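Local coordinates for dihydrocoumarin hydrolase, AncDHCH1 (Pseudomonas sp., PDB 6C2C), which hydrolyses dihydrocoumarin, a lactone, as a dinuclear zinc enzyme of the metallo-beta-lactamase superfamily related to methyl-parathion hydrolase, at the zinc ion site. Residues are numbered along the deposited sequence; one frame, centred on the assembly and turned at random.

The zinc ion site. Residues 68, 84, 118-119, 121, 123-124, 205, 226, 229, 245, 272-273. With ZN (zinc ion), chain B; ZN (zinc ion), chain C.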
loop_
_atom_site.group_PDB
_atom_site.type_symbol
_atom_site.label_atom_id
_atom_site.label_comp_id
_atom_site.label_asym_id
_atom_site.label_seq_id
_atom_site.Cartn_x
_atom_site.Cartn_y
_atom_site.Cartn_z
ATOM N N SER A 68 5.819 7.254 -0.299
ATOM C CA SER A 68 5.473 6.393 0.821
ATOM C C SER A 68 5.056 5.014 0.353
ATOM O O SER A 68 4.531 4.846 -0.739
ATOM C CB SER A 68 4.313 6.978 1.584
ATOM O OG SER A 68 4.765 8.112 2.331
ATOM N N ASP A 84 -1.700 -5.544 3.288
ATOM C CA ASP A 84 -0.368 -5.361 2.726
ATOM C C ASP A 84 0.734 -5.458 3.789
ATOM O O ASP A 84 0.429 -5.396 4.918
ATOM C CB ASP A 84 -0.261 -4.157 1.854
ATOM C CG ASP A 84 -0.992 -4.347 0.514
ATOM O OD1 ASP A 84 -1.311 -5.488 0.169
ATOM O OD2 ASP A 84 -1.213 -3.334 -0.123
ATOM N N THR A 118 -3.185 -6.569 -1.561
ATOM C CA THR A 118 -3.864 -5.896 -2.672
ATOM C C THR A 118 -3.347 -6.410 -4.018
ATOM O O THR A 118 -4.130 -6.641 -4.932
ATOM C CB THR A 118 -3.673 -4.365 -2.584
ATOM O OG1 THR A 118 -2.261 -4.031 -2.618
ATOM C CG2 THR A 118 -4.364 -3.789 -1.331
ATOM N N HIS A 119 -2.051 -6.681 -4.102
ATOM C CA HIS A 119 -1.438 -7.239 -5.294
ATOM C C HIS A 119 -0.028 -7.681 -4.949
ATOM O O HIS A 119 0.556 -7.223 -3.961
ATOM C CB HIS A 119 -1.416 -6.223 -6.446
ATOM C CG HIS A 119 -0.584 -4.992 -6.218
ATOM N ND1 HIS A 119 -0.806 -4.099 -5.179
ATOM C CD2 HIS A 119 0.458 -4.494 -6.935
ATOM C CE1 HIS A 119 0.069 -3.102 -5.259
ATOM N NE2 HIS A 119 0.832 -3.288 -6.337
ATOM N N HIS A 121 3.054 -7.184 -5.934
ATOM C CA HIS A 121 4.290 -6.468 -6.143
ATOM C C HIS A 121 5.161 -6.542 -4.907
ATOM O O HIS A 121 4.676 -6.788 -3.791
ATOM C CB HIS A 121 3.978 -5.017 -6.526
ATOM C CG HIS A 121 3.584 -4.844 -7.963
ATOM N ND1 HIS A 121 3.032 -3.697 -8.477
ATOM C CD2 HIS A 121 3.675 -5.705 -9.021
ATOM C CE1 HIS A 121 2.795 -3.823 -9.772
ATOM N NE2 HIS A 121 3.188 -5.036 -10.125
ATOM N N ASP A 123 6.745 -4.558 -2.940
ATOM C CA ASP A 123 6.521 -3.620 -1.844
ATOM C C ASP A 123 5.196 -3.851 -1.173
ATOM O O ASP A 123 4.852 -3.108 -0.257
ATOM C CB ASP A 123 6.594 -2.181 -2.349
ATOM C CG ASP A 123 5.644 -1.892 -3.572
ATOM O OD1 ASP A 123 5.521 -2.629 -4.547
ATOM O OD2 ASP A 123 5.019 -0.863 -3.526
ATOM N N HIS A 124 4.499 -4.935 -1.516
ATOM C CA HIS A 124 3.296 -5.330 -0.770
ATOM C C HIS A 124 3.372 -6.706 -0.158
ATOM O O HIS A 124 2.730 -6.945 0.892
ATOM C CB HIS A 124 2.054 -5.242 -1.675
ATOM C CG HIS A 124 1.917 -3.846 -2.257
ATOM N ND1 HIS A 124 1.043 -2.897 -1.772
ATOM C CD2 HIS A 124 2.661 -3.231 -3.210
ATOM C CE1 HIS A 124 1.238 -1.752 -2.415
ATOM N NE2 HIS A 124 2.235 -1.935 -3.287
ATOM N N HIS A 205 -3.896 -2.700 -12.417
ATOM C CA HIS A 205 -2.521 -2.478 -11.990
ATOM C C HIS A 205 -1.725 -3.808 -12.010
ATOM O O HIS A 205 -0.597 -3.843 -12.347
ATOM C CB HIS A 205 -2.488 -1.833 -10.621
ATOM C CG HIS A 205 -1.124 -1.583 -10.106
ATOM N ND1 HIS A 205 -0.250 -0.711 -10.697
ATOM C CD2 HIS A 205 -0.484 -2.098 -9.050
ATOM C CE1 HIS A 205 0.867 -0.709 -10.018
ATOM N NE2 HIS A 205 0.752 -1.555 -9.030
ATOM N N ASP A 226 -2.717 0.049 -4.976
ATOM C CA ASP A 226 -2.021 0.892 -5.918
ATOM C C ASP A 226 -2.862 1.506 -7.085
ATOM O O ASP A 226 -2.436 1.553 -8.200
ATOM C CB ASP A 226 -0.828 0.138 -6.489
ATOM C CG ASP A 226 0.346 0.025 -5.525
ATOM O OD1 ASP A 226 0.230 0.290 -4.406
ATOM O OD2 ASP A 226 1.334 -0.401 -5.992
ATOM N N HIS A 229 -0.292 6.327 -7.745
ATOM C CA HIS A 229 1.099 6.392 -7.361
ATOM C C HIS A 229 1.607 7.792 -7.119
ATOM O O HIS A 229 2.561 7.956 -6.349
ATOM C CB HIS A 229 2.039 5.771 -8.412
ATOM C CG HIS A 229 1.909 4.285 -8.502
ATOM N ND1 HIS A 229 0.822 3.681 -9.112
ATOM C CD2 HIS A 229 2.702 3.290 -8.036
ATOM C CE1 HIS A 229 0.972 2.373 -9.031
ATOM N NE2 HIS A 229 2.113 2.103 -8.416
ATOM N N ASP A 245 1.897 -0.468 -14.080
ATOM C CA ASP A 245 0.618 -1.117 -14.351
ATOM C C ASP A 245 0.786 -2.269 -15.320
ATOM O O ASP A 245 1.374 -2.086 -16.385
ATOM C CB ASP A 245 -0.377 -0.128 -14.982
ATOM C CG ASP A 245 -0.779 0.999 -14.031
ATOM O OD1 ASP A 245 -0.914 0.783 -12.808
ATOM O OD2 ASP A 245 -1.009 2.119 -14.540
ATOM N N ALA A 272 -1.698 2.844 -0.666
ATOM C CA ALA A 272 -0.320 2.414 -0.368
ATOM C C ALA A 272 0.745 3.458 -0.699
ATOM O O ALA A 272 1.784 3.491 -0.017
ATOM C CB ALA A 272 0.020 1.134 -1.153
ATOM N N HIS A 273 0.491 4.347 -1.697
ATOM C CA HIS A 273 1.534 5.280 -2.141
ATOM C C HIS A 273 1.091 6.732 -2.049
ATOM O O HIS A 273 1.699 7.606 -2.673
ATOM C CB HIS A 273 2.027 4.936 -3.577
ATOM C CG HIS A 273 2.622 3.543 -3.627
ATOM N ND1 HIS A 273 3.553 3.094 -2.714
ATOM C CD2 HIS A 273 2.342 2.503 -4.429
ATOM C CE1 HIS A 273 3.847 1.820 -2.966
ATOM N NE2 HIS A 273 3.130 1.446 -3.995
HETATM ZN ZN ZN B . 3.038 -0.610 -4.705
HETATM ZN ZN ZN C . 2.213 -1.946 -7.266
HETATM O O HOH W 1 3.652 -1.715 -6.070
HETATM O O HOH W 2 3.336 -0.466 -8.500
#
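Two zinc ions 3.0 Å apart, ZN (chain B) to ZN (chain C), form the catalytic centre, with Asp226 OD2 and water 1 bridging them. The HxHxDH motif supplies His119 and His121 to ZN (chain C), and Asp123 and His124 to ZN (chain B). His119 and His124 bind through NE2, whereas His121 turns ND1 to its metal. His119 takes the crowded position between backbone N and carbonyl carbon (chi1 64°), its CE1 over the centre of one His124 face. Both rings are steered from behind. His124 ND1 donates to Asp84 OD2 (2.8 Å), approaching from above the carboxylate plane, while Thr118 OG1 takes the syn lone pair of that same oxygen and accepts from His119 ND1 at 2.9 Å.

Across the centre, His205, CG anti to its backbone N (chi1 180°), binds ZN (chain C) through NE2, and Asp226 CB lies over one face toward the rim. Here second-shell acceptors set the rotation of first-shell histidines: a nearly straight bond from His205 ND1 to the anti lone pair of Asp245 OD1 (2.7 Å) may also make NE2 a stronger donor, and His273, bound to ZN (chain B) through NE2, has ND1 held in plane by Ser68 O at 2.8 Å. Asp123 reaches ZN (chain B) through OD2 and water 1 through OD1 (2.6 Å), plausibly orienting this bridging solvent, perhaps a hydroxide, for attack.

The ligands come from loops and short helix 122-125; Ser68 lies on strand 65-75, and the zinc pair sits at one edge of the alpha-beta/beta-alpha sandwich, as is usual in the superfamily.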